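Local coordinates for dihydrofolate reductase (Coxiella burnetii, PDB 3TQ9) that reduces 7,8-dihydrofolate to tetrahydrofolate with NADPH and is held here with the antifolate inhibitor methotrexate, at the NDP/MTX site. Residues are numbered along the deposited sequence; one frame, centred on the assembly and turned at random.

The NDP/MTX site. Residues 6-8, 15, 19-21, 28-29, 32, 44-47, 51, 55, 63-65, 96, 98-101. With NDP (NADPH dihydro-nicotinamide-adenine-dinucleotide phosphate), chain B; MTX (methotrexate), chain C.
This is the active site of a dihydrofolate reductase, filled by the cofactor NADPH (NDP) and the inhibitor methotrexate (MTX). Asp28, the conserved acidic residue of the family, anchors the diaminopteridine. Its CG lies anti to the backbone N (chi1 -178°), so the carboxylate reaches the pteridine tip to tip. Asp28 OD1 takes a nearly straight bond from the 2-amino group, MTX NA2, at 2.8 Å through its syn lone pair. OD2 faces ring nitrogen N1, an arrangement that would suit a protonated pteridine. The 4-amino group, MTX NA4, donates to Ile6 O at 2.8 Å, from above the carbonyl plane.

The nicotinamide carboxamide is held by backbone. Ala8 N donates to NDP O7N at 2.8 Å, almost straight. N7N gives to Ala8 O and to Ile15 O, both in the carbonyl plane on a lone pair. These bonds fix the rotation of the amide.

Arg45 grips the 2'-phosphate side-on. Arg45 NE lies 3.0 Å from NDP O2X with that oxygen in the guanidinium plane, while NH2 meets O1X from a tilted angle. Thr64 OG1 lies 2.6 Å from NDP O2X. This cluster reads the phosphate that marks NADPH. Arg46 NE forms a salt bridge with O2N of the nicotinamide-side phosphate. Thr47 OG1 bonds O2A of the other phosphate.

Adenine is sandwiched. The extended Arg100 lays its guanidinium over one face, and Ile63 CG2 covers the other, 3.5 Å from the centroid of the six-membered NDP ring. Phe32, anti at chi1 171°, stands edge-to-face to the benzoyl ring of MTX, the two ring planes at 82°. Ile51 CG1 sits over a face of that ring. Leu21 CD2 touches both pteridine and nicotinamide.

Strand 2-10 and helix 26-36 frame the pteridine. The N-terminal ends of helices 45-51 and 99-105 face the diphosphate, beside Gly98, which follows a cis peptide.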
ATOM      1  N   ILE A   6      -0.082  -2.359   3.199  1.00 52.35           N
ATOM      2  CA  ILE A   6      -0.821  -3.429   2.536  1.00 53.82           C
ATOM      3  C   ILE A   6      -0.308  -3.532   1.097  1.00 53.51           C
ATOM      4  O   ILE A   6      -0.272  -2.538   0.369  1.00 52.38           O
ATOM      5  CB  ILE A   6      -2.372  -3.195   2.602  1.00 54.18           C
ATOM      6  CG1 ILE A   6      -3.137  -4.427   2.109  1.00 55.81           C
ATOM      7  CG2 ILE A   6      -2.801  -1.952   1.822  1.00 51.94           C
ATOM      8  CD1 ILE A   6      -4.615  -4.369   2.410  1.00 57.08           C
ATOM      9  N   ALA A   7       0.135  -4.720   0.699  1.00 55.54           N
ATOM     10  CA  ALA A   7       0.694  -4.906  -0.644  1.00 55.43           C
ATOM     11  C   ALA A   7       0.356  -6.285  -1.173  1.00 58.13           C
ATOM     12  O   ALA A   7       0.250  -7.231  -0.400  1.00 60.33           O
ATOM     13  CB  ALA A   7       2.195  -4.700  -0.627  1.00 55.47           C
ATOM     14  N   ALA A   8       0.137  -6.377  -2.486  1.00 58.54           N
ATOM     15  CA  ALA A   8       0.046  -7.651  -3.183  1.00 61.63           C
ATOM     16  C   ALA A   8       1.311  -7.794  -4.015  1.00 63.01           C
ATOM     17  O   ALA A   8       1.699  -6.865  -4.730  1.00 61.55           O
ATOM     18  CB  ALA A   8      -1.180  -7.701  -4.066  1.00 62.30           C
ATOM     19  N   ILE A  15       5.385  -5.951  -7.748  1.00 70.15           N
ATOM     20  CA  ILE A  15       4.083  -5.338  -7.499  1.00 66.72           C
ATOM     21  C   ILE A  15       3.484  -4.630  -8.725  1.00 67.07           C
ATOM     22  O   ILE A  15       2.273  -4.458  -8.789  1.00 65.70           O
ATOM     23  CB  ILE A  15       4.116  -4.378  -6.252  1.00 63.10           C
ATOM     24  CG1 ILE A  15       4.797  -3.040  -6.554  1.00 61.91           C
ATOM     25  CG2 ILE A  15       4.786  -5.058  -5.059  1.00 63.42           C
ATOM     26  CD1 ILE A  15       4.779  -2.092  -5.377  1.00 57.57           C
ATOM     27  N   ASN A  19       3.286   0.764 -14.962  1.00 76.67           N
ATOM     28  CA  ASN A  19       2.333   1.478 -14.111  1.00 72.27           C
ATOM     29  C   ASN A  19       0.951   0.822 -13.968  1.00 70.81           C
ATOM     30  O   ASN A  19      -0.027   1.481 -13.602  1.00 68.86           O
ATOM     31  CB  ASN A  19       2.199   2.942 -14.550  1.00 72.98           C
ATOM     32  CG  ASN A  19       1.896   3.874 -13.384  1.00 69.06           C
ATOM     33  OD1 ASN A  19       2.529   3.798 -12.330  1.00 67.58           O
ATOM     34  ND2 ASN A  19       0.922   4.755 -13.567  1.00 69.23           N
ATOM     35  N   GLU A  20       0.887  -0.478 -14.223  1.00 72.11           N
ATOM     36  CA  GLU A  20      -0.310  -1.273 -13.944  1.00 71.19           C
ATOM     37  C   GLU A  20       0.094  -2.389 -12.989  1.00 69.22           C
ATOM     38  O   GLU A  20       1.245  -2.453 -12.562  1.00 68.59           O
ATOM     39  CB  GLU A  20      -0.873  -1.882 -15.229  1.00 75.89           C
ATOM     40  CG  GLU A  20      -1.046  -0.906 -16.384  1.00 79.47           C
ATOM     41  CD  GLU A  20      -1.233  -1.603 -17.720  1.00 86.10           C
ATOM     42  OE1 GLU A  20      -0.671  -2.708 -17.925  1.00 88.92           O
ATOM     43  OE2 GLU A  20      -1.937  -1.032 -18.575  1.00 89.81           O
ATOM     44  N   LEU A  21      -0.845  -3.270 -12.664  1.00 68.53           N
ATOM     45  CA  LEU A  21      -0.522  -4.479 -11.920  1.00 67.95           C
ATOM     46  C   LEU A  21      -0.165  -5.568 -12.935  1.00 72.47           C
ATOM     47  O   LEU A  21      -0.644  -5.525 -14.064  1.00 75.34           O
ATOM     48  CB  LEU A  21      -1.706  -4.927 -11.066  1.00 66.24           C
ATOM     49  CG  LEU A  21      -2.332  -3.950 -10.065  1.00 61.51           C
ATOM     50  CD1 LEU A  21      -3.773  -4.373  -9.794  1.00 61.01           C
ATOM     51  CD2 LEU A  21      -1.559  -3.873  -8.773  1.00 54.67           C
ATOM     52  N   ASP A  28      -7.931 -10.794  -4.177  1.00 76.02           N
ATOM     53  CA  ASP A  28      -7.075  -9.821  -3.514  1.00 71.58           C
ATOM     54  C   ASP A  28      -7.755  -8.461  -3.372  1.00 68.97           C
ATOM     55  O   ASP A  28      -7.612  -7.786  -2.349  1.00 66.83           O
ATOM     56  CB  ASP A  28      -5.766  -9.649  -4.275  1.00 69.90           C
ATOM     57  CG  ASP A  28      -4.827  -8.677  -3.591  1.00 66.09           C
ATOM     58  OD1 ASP A  28      -4.295  -9.024  -2.510  1.00 67.07           O
ATOM     59  OD2 ASP A  28      -4.633  -7.573  -4.134  1.00 62.39           O
ATOM     60  N   LEU A  29      -8.484  -8.054  -4.403  1.00 69.76           N
ATOM     61  CA  LEU A  29      -9.105  -6.731  -4.420  1.00 67.94           C
ATOM     62  C   LEU A  29     -10.231  -6.604  -3.398  1.00 69.53           C
ATOM     63  O   LEU A  29     -10.413  -5.532  -2.824  1.00 67.46           O
ATOM     64  CB  LEU A  29      -9.613  -6.386  -5.826  1.00 69.48           C
ATOM     65  CG  LEU A  29      -8.523  -6.164  -6.878  1.00 67.91           C
ATOM     66  CD1 LEU A  29      -9.148  -5.885  -8.231  1.00 70.79           C
ATOM     67  CD2 LEU A  29      -7.599  -5.040  -6.474  1.00 63.32           C
ATOM     68  N   PHE A  32      -8.339  -6.382  -0.057  1.00 66.68           N
ATOM     69  CA  PHE A  32      -7.916  -4.981  -0.002  1.00 63.11           C
ATOM     70  C   PHE A  32      -9.051  -4.008   0.357  1.00 64.10           C
ATOM     71  O   PHE A  32      -8.804  -2.996   1.024  1.00 62.37           O
ATOM     72  CB  PHE A  32      -7.288  -4.596  -1.359  1.00 61.09           C
ATOM     73  CG  PHE A  32      -7.002  -3.118  -1.526  1.00 57.18           C
ATOM     74  CD1 PHE A  32      -5.804  -2.575  -1.107  1.00 54.36           C
ATOM     75  CD2 PHE A  32      -7.922  -2.284  -2.136  1.00 56.68           C
ATOM     76  CE1 PHE A  32      -5.545  -1.229  -1.272  1.00 51.23           C
ATOM     77  CE2 PHE A  32      -7.664  -0.938  -2.293  1.00 54.50           C
ATOM     78  CZ  PHE A  32      -6.481  -0.413  -1.868  1.00 51.12           C
ATOM     79  N   GLY A  44       1.096   6.965  -3.444  1.00 48.29           N
ATOM     80  CA  GLY A  44       1.864   7.863  -4.296  1.00 49.67           C
ATOM     81  C   GLY A  44       1.036   8.322  -5.481  1.00 50.99           C
ATOM     82  O   GLY A  44       0.005   7.738  -5.788  1.00 50.68           O
ATOM     83  N   ARG A  45       1.495   9.365  -6.163  1.00 53.31           N
ATOM     84  CA  ARG A  45       0.762   9.919  -7.298  1.00 55.50           C
ATOM     85  C   ARG A  45       0.695   8.930  -8.463  1.00 57.03           C
ATOM     86  O   ARG A  45      -0.333   8.835  -9.139  1.00 58.25           O
ATOM     87  CB  ARG A  45       1.374  11.245  -7.741  1.00 58.00           C
ATOM     88  CG  ARG A  45       0.541  12.027  -8.748  1.00 60.97           C
ATOM     89  CD  ARG A  45       0.838  11.623 -10.177  1.00 64.01           C
ATOM     90  NE  ARG A  45       2.206  11.955 -10.556  1.00 67.22           N
ATOM     91  CZ  ARG A  45       2.884  11.391 -11.555  1.00 69.84           C
ATOM     92  NH1 ARG A  45       2.348  10.424 -12.300  1.00 69.91           N
ATOM     93  NH2 ARG A  45       4.121  11.796 -11.803  1.00 72.22           N
ATOM     94  N   ARG A  46       1.772   8.189  -8.700  1.00 57.69           N
ATOM     95  CA  ARG A  46       1.757   7.194  -9.758  1.00 59.56           C
ATOM     96  C   ARG A  46       0.725   6.104  -9.452  1.00 57.63           C
ATOM     97  O   ARG A  46       0.002   5.690 -10.342  1.00 59.93           O
ATOM     98  CB  ARG A  46       3.150   6.598  -9.990  1.00 61.27           C
ATOM     99  CG  ARG A  46       4.178   7.603 -10.518  1.00 65.40           C
ATOM    100  CD  ARG A  46       5.529   6.952 -10.822  1.00 69.91           C
ATOM    101  NE  ARG A  46       5.380   5.921 -11.845  1.00 74.25           N
ATOM    102  CZ  ARG A  46       5.439   6.122 -13.161  1.00 79.86           C
ATOM    103  NH1 ARG A  46       5.682   7.331 -13.670  1.00 83.43           N
ATOM    104  NH2 ARG A  46       5.266   5.092 -13.985  1.00 82.33           N
ATOM    105  N   THR A  47       0.635   5.653  -8.205  1.00 54.91           N
ATOM    106  CA  THR A  47      -0.367   4.643  -7.831  1.00 53.53           C
ATOM    107  C   THR A  47      -1.784   5.194  -8.002  1.00 53.72           C
ATOM    108  O   THR A  47      -2.677   4.454  -8.405  1.00 54.91           O
ATOM    109  CB  THR A  47      -0.148   4.085  -6.404  1.00 51.46           C
ATOM    110  OG1 THR A  47       1.097   3.388  -6.350  1.00 52.88           O
ATOM    111  CG2 THR A  47      -1.224   3.109  -5.999  1.00 51.03           C
ATOM    112  N   ILE A  51      -4.868   3.482 -10.435  1.00 60.53           N
ATOM    113  CA  ILE A  51      -6.208   3.132  -9.978  1.00 61.04           C
ATOM    114  C   ILE A  51      -7.198   3.837 -10.873  1.00 64.60           C
ATOM    115  O   ILE A  51      -8.132   3.216 -11.384  1.00 67.28           O
ATOM    116  CB  ILE A  51      -6.430   3.538  -8.513  1.00 58.39           C
ATOM    117  CG1 ILE A  51      -5.602   2.634  -7.594  1.00 56.17           C
ATOM    118  CG2 ILE A  51      -7.892   3.440  -8.150  1.00 59.51           C
ATOM    119  CD1 ILE A  51      -5.469   3.124  -6.174  1.00 53.29           C
ATOM    120  N   LEU A  55     -10.751   5.801  -4.487  1.00 61.89           N
ATOM    121  CA  LEU A  55     -11.442   4.595  -4.042  1.00 62.67           C
ATOM    122  C   LEU A  55     -12.597   5.038  -3.146  1.00 65.38           C
ATOM    123  O   LEU A  55     -12.394   5.838  -2.237  1.00 64.67           O
ATOM    124  CB  LEU A  55     -10.500   3.648  -3.285  1.00 59.99           C
ATOM    125  CG  LEU A  55      -9.345   3.015  -4.065  1.00 57.21           C
ATOM    126  CD1 LEU A  55      -8.357   2.365  -3.130  1.00 55.77           C
ATOM    127  CD2 LEU A  55      -9.860   2.008  -5.066  1.00 58.92           C
ATOM    128  N   ILE A  63       0.404  11.552  -2.273  1.00 48.30           N
ATOM    129  CA  ILE A  63       1.673  12.226  -2.047  1.00 49.18           C
ATOM    130  C   ILE A  63       2.304  12.580  -3.395  1.00 51.33           C
ATOM    131  O   ILE A  63       2.534  11.700  -4.226  1.00 51.13           O
ATOM    132  CB  ILE A  63       2.667  11.351  -1.238  1.00 48.19           C
ATOM    133  CG1 ILE A  63       1.997  10.740  -0.003  1.00 45.92           C
ATOM    134  CG2 ILE A  63       3.894  12.169  -0.830  1.00 48.41           C
ATOM    135  CD1 ILE A  63       1.248  11.701   0.839  1.00 45.97           C
ATOM    136  N   THR A  64       2.557  13.869  -3.607  1.00 53.58           N
ATOM    137  CA  THR A  64       3.192  14.355  -4.823  1.00 56.15           C
ATOM    138  C   THR A  64       4.178  15.442  -4.460  1.00 59.29           C
ATOM    139  O   THR A  64       4.126  15.974  -3.359  1.00 59.32           O
ATOM    140  CB  THR A  64       2.173  14.927  -5.831  1.00 57.88           C
ATOM    141  OG1 THR A  64       2.866  15.342  -7.021  1.00 60.59           O
ATOM    142  CG2 THR A  64       1.401  16.112  -5.238  1.00 58.21           C
ATOM    143  N   GLN A  65       5.087  15.757  -5.382  1.00 62.65           N
ATOM    144  CA  GLN A  65       5.936  16.929  -5.237  1.00 66.49           C
ATOM    145  C   GLN A  65       5.393  18.095  -6.063  1.00 69.93           C
ATOM    146  O   GLN A  65       5.866  19.218  -5.923  1.00 73.18           O
ATOM    147  CB  GLN A  65       7.380  16.600  -5.628  1.00 69.04           C
ATOM    148  CG  GLN A  65       8.009  15.553  -4.716  1.00 67.27           C
ATOM    149  CD  GLN A  65       9.321  14.996  -5.231  1.00 70.77           C
ATOM    150  OE1 GLN A  65      10.353  15.112  -4.564  1.00 71.59           O
ATOM    151  NE2 GLN A  65       9.286  14.365  -6.415  1.00 71.73           N
ATOM    152  N   ILE A  96      -0.840   2.195   0.930  1.00 47.59           N
ATOM    153  CA  ILE A  96      -1.176   1.269  -0.153  1.00 48.14           C
ATOM    154  C   ILE A  96      -0.145   1.209  -1.297  1.00 48.37           C
ATOM    155  O   ILE A  96      -0.292   0.413  -2.185  1.00 49.45           O
ATOM    156  CB  ILE A  96      -2.610   1.534  -0.720  1.00 48.48           C
ATOM    157  CG1 ILE A  96      -2.693   2.830  -1.525  1.00 47.40           C
ATOM    158  CG2 ILE A  96      -3.654   1.553   0.405  1.00 49.84           C
ATOM    159  CD1 ILE A  96      -3.880   2.882  -2.443  1.00 46.09           C
ATOM    160  N   GLY A  98       2.948   3.331  -4.074  1.00 51.70           N
ATOM    161  CA  GLY A  98       3.593   2.165  -4.675  1.00 53.69           C
ATOM    162  C   GLY A  98       5.000   1.934  -4.172  1.00 55.13           C
ATOM    163  O   GLY A  98       5.268   2.113  -2.993  1.00 54.65           O
ATOM    164  N   ALA A  99       5.899   1.547  -5.075  1.00 57.99           N
ATOM    165  CA  ALA A  99       7.255   1.126  -4.711  1.00 60.53           C
ATOM    166  C   ALA A  99       8.016   2.190  -3.941  1.00 60.78           C
ATOM    167  O   ALA A  99       8.680   1.875  -2.955  1.00 61.41           O
ATOM    168  CB  ALA A  99       8.045   0.715  -5.956  1.00 64.02           C
ATOM    169  N   ARG A 100       7.922   3.445  -4.383  1.00 60.94           N
ATOM    170  CA  ARG A 100       8.643   4.540  -3.720  1.00 61.87           C
ATOM    171  C   ARG A 100       8.041   4.847  -2.345  1.00 58.81           C
ATOM    172  O   ARG A 100       8.763   5.113  -1.386  1.00 59.87           O
ATOM    173  CB  ARG A 100       8.681   5.815  -4.587  1.00 63.25           C
ATOM    174  CG  ARG A 100       9.417   6.989  -3.902  1.00 67.24           C
ATOM    175  CD  ARG A 100       9.507   8.274  -4.748  1.00 72.59           C
ATOM    176  NE  ARG A 100      10.014   9.404  -3.955  1.00 76.45           N
ATOM    177  CZ  ARG A 100      10.121  10.669  -4.378  1.00 80.76           C
ATOM    178  NH1 ARG A 100       9.746  11.017  -5.610  1.00 82.30           N
ATOM    179  NH2 ARG A 100      10.615  11.604  -3.560  1.00 83.05           N
ATOM    180  N   ILE A 101       6.719   4.826  -2.246  1.00 55.79           N
ATOM    181  CA  ILE A 101       6.071   5.119  -0.970  1.00 53.48           C
ATOM    182  C   ILE A 101       6.332   3.988   0.022  1.00 53.61           C
ATOM    183  O   ILE A 101       6.688   4.246   1.163  1.00 54.29           O
ATOM    184  CB  ILE A 101       4.570   5.407  -1.146  1.00 51.36           C
ATOM    185  CG1 ILE A 101       4.386   6.793  -1.766  1.00 51.42           C
ATOM    186  CG2 ILE A 101       3.826   5.336   0.179  1.00 49.75           C
ATOM    187  CD1 ILE A 101       4.811   7.911  -0.878  1.00 51.57           C
TER
HETATM  188  PA  NDP B1001       4.427   5.412  -6.502  1.00 51.95           P
HETATM  189  O1A NDP B1001       5.303   5.206  -5.303  1.00 53.53           O
HETATM  190  O2A NDP B1001       3.030   4.871  -6.480  1.00 53.40           O
HETATM  191  O5B NDP B1001       4.335   6.979  -6.739  1.00 51.86           O
HETATM  192  C5B NDP B1001       5.531   7.696  -7.029  1.00 52.82           C
HETATM  193  C4B NDP B1001       5.248   9.186  -6.962  1.00 52.36           C
HETATM  194  O4B NDP B1001       4.818   9.521  -5.641  1.00 52.87           O
HETATM  195  C3B NDP B1001       6.450  10.087  -7.209  1.00 52.28           C
HETATM  196  O3B NDP B1001       6.712  10.327  -8.587  1.00 53.20           O
HETATM  197  C2B NDP B1001       6.010  11.349  -6.525  1.00 52.23           C
HETATM  198  O2B NDP B1001       5.006  11.987  -7.308  1.00 52.73           O
HETATM  199  C1B NDP B1001       5.322  10.811  -5.283  1.00 51.93           C
HETATM  200  N9A NDP B1001       6.197  10.648  -4.112  1.00 51.06           N
HETATM  201  C8A NDP B1001       6.747   9.503  -3.681  1.00 51.96           C
HETATM  202  N7A NDP B1001       7.483   9.722  -2.562  1.00 53.30           N
HETATM  203  C5A NDP B1001       7.388  11.032  -2.272  1.00 52.14           C
HETATM  204  C6A NDP B1001       7.910  11.935  -1.239  1.00 54.41           C
HETATM  205  N6A NDP B1001       8.705  11.469  -0.248  1.00 56.56           N
HETATM  206  N1A NDP B1001       7.567  13.238  -1.306  1.00 54.42           N
HETATM  207  C2A NDP B1001       6.779  13.714  -2.282  1.00 52.04           C
HETATM  208  N3A NDP B1001       6.280  12.940  -3.242  1.00 50.33           N
HETATM  209  C4A NDP B1001       6.545  11.627  -3.293  1.00 50.96           C
HETATM  210  O3  NDP B1001       5.142   4.947  -7.870  1.00 53.43           O
HETATM  211  PN  NDP B1001       5.678   3.472  -8.270  1.00 53.23           P
HETATM  212  O1N NDP B1001       6.853   3.055  -7.421  1.00 54.33           O
HETATM  213  O2N NDP B1001       5.857   3.526  -9.758  1.00 55.50           O
HETATM  214  O5D NDP B1001       4.464   2.492  -7.960  1.00 54.81           O
HETATM  215  C5D NDP B1001       3.413   2.344  -8.906  1.00 54.75           C
HETATM  216  C4D NDP B1001       3.467   0.918  -9.403  1.00 55.07           C
HETATM  217  O4D NDP B1001       3.237   0.033  -8.305  1.00 54.12           O
HETATM  218  C3D NDP B1001       2.360   0.668 -10.404  1.00 55.93           C
HETATM  219  O3D NDP B1001       2.747  -0.385 -11.293  1.00 57.10           O
HETATM  220  C2D NDP B1001       1.220   0.219  -9.526  1.00 55.62           C
HETATM  221  O2D NDP B1001       0.227  -0.468 -10.298  1.00 57.57           O
HETATM  222  C1D NDP B1001       1.987  -0.641  -8.518  1.00 54.30           C
HETATM  223  N1N NDP B1001       1.352  -0.829  -7.216  1.00 52.93           N
HETATM  224  C2N NDP B1001       1.209  -2.085  -6.789  1.00 52.43           C
HETATM  225  C3N NDP B1001       0.639  -2.374  -5.574  1.00 51.73           C
HETATM  226  C7N NDP B1001       0.497  -3.788  -5.128  1.00 51.35           C
HETATM  227  O7N NDP B1001      -0.003  -4.019  -4.051  1.00 51.23           O
HETATM  228  N7N NDP B1001       0.904  -4.769  -5.925  1.00 52.08           N
HETATM  229  C4N NDP B1001       0.182  -1.231  -4.719  1.00 52.61           C
HETATM  230  C5N NDP B1001       0.366   0.108  -5.252  1.00 52.60           C
HETATM  231  C6N NDP B1001       0.965   0.241  -6.497  1.00 53.14           C
HETATM  232  P2B NDP B1001       5.217  13.186  -8.347  1.00 52.02           P
HETATM  233  O1X NDP B1001       5.877  12.432  -9.464  1.00 54.28           O
HETATM  234  O2X NDP B1001       3.832  13.662  -8.709  1.00 53.89           O
HETATM  235  O3X NDP B1001       6.019  14.233  -7.627  1.00 53.25           O
HETATM  236  N1  MTX C2001      -3.722  -5.502  -3.424  1.00 56.68           N
HETATM  237  C2  MTX C2001      -3.309  -5.514  -2.103  1.00 56.23           C
HETATM  238  NA2 MTX C2001      -3.409  -6.623  -1.389  1.00 55.56           N
HETATM  239  N3  MTX C2001      -2.785  -4.379  -1.517  1.00 56.70           N
HETATM  240  C4  MTX C2001      -2.668  -3.207  -2.232  1.00 56.61           C
HETATM  241  NA4 MTX C2001      -2.162  -2.120  -1.654  1.00 56.62           N
HETATM  242  C4A MTX C2001      -3.080  -3.180  -3.559  1.00 57.10           C
HETATM  243  N5  MTX C2001      -2.968  -2.010  -4.285  1.00 56.81           N
HETATM  244  C6  MTX C2001      -3.378  -1.973  -5.591  1.00 56.84           C
HETATM  245  C7  MTX C2001      -3.908  -3.117  -6.201  1.00 57.03           C
HETATM  246  N8  MTX C2001      -4.029  -4.297  -5.478  1.00 57.17           N
HETATM  247  C8A MTX C2001      -3.613  -4.334  -4.158  1.00 57.45           C
HETATM  248  C9  MTX C2001      -3.235  -0.667  -6.325  1.00 57.78           C
HETATM  249  N10 MTX C2001      -4.166  -0.590  -7.438  1.00 58.95           N
HETATM  250  CM  MTX C2001      -3.575  -0.510  -8.788  1.00 59.12           C
HETATM  251  C11 MTX C2001      -8.332  -1.155  -6.978  1.00 62.62           C
HETATM  252  C12 MTX C2001      -7.750  -1.211  -8.233  1.00 61.80           C
HETATM  253  C13 MTX C2001      -6.379  -1.030  -8.379  1.00 61.37           C
HETATM  254  C14 MTX C2001      -5.577  -0.779  -7.264  1.00 59.92           C
HETATM  255  C15 MTX C2001      -6.178  -0.719  -6.005  1.00 60.42           C
HETATM  256  C16 MTX C2001      -7.549  -0.906  -5.864  1.00 61.43           C
HETATM  257  C   MTX C2001      -9.813  -1.357  -6.854  1.00 63.10           C
HETATM  258  O   MTX C2001     -10.619  -1.159  -7.996  1.00 63.40           O
HETATM  259  N   MTX C2001     -10.342  -1.707  -5.685  1.00 63.80           N
HETATM  260  CA  MTX C2001     -11.701  -1.324  -5.351  1.00 64.50           C
HETATM  261  CT  MTX C2001     -11.862  -1.124  -3.887  1.00 64.35           C
HETATM  262  O1  MTX C2001     -10.953  -1.468  -3.111  1.00 64.33           O
HETATM  263  O2  MTX C2001     -12.908  -0.595  -3.444  1.00 64.97           O
HETATM  264  CB  MTX C2001     -12.729  -2.344  -5.832  1.00 65.01           C
HETATM  265  CG  MTX C2001     -12.191  -3.764  -5.907  1.00 66.80           C
HETATM  266  CD  MTX C2001     -13.305  -4.650  -6.404  1.00 70.29           C
HETATM  267  OE1 MTX C2001     -13.979  -5.323  -5.581  1.00 72.46           O
HETATM  268  OE2 MTX C2001     -13.566  -4.713  -7.636  1.00 72.34           O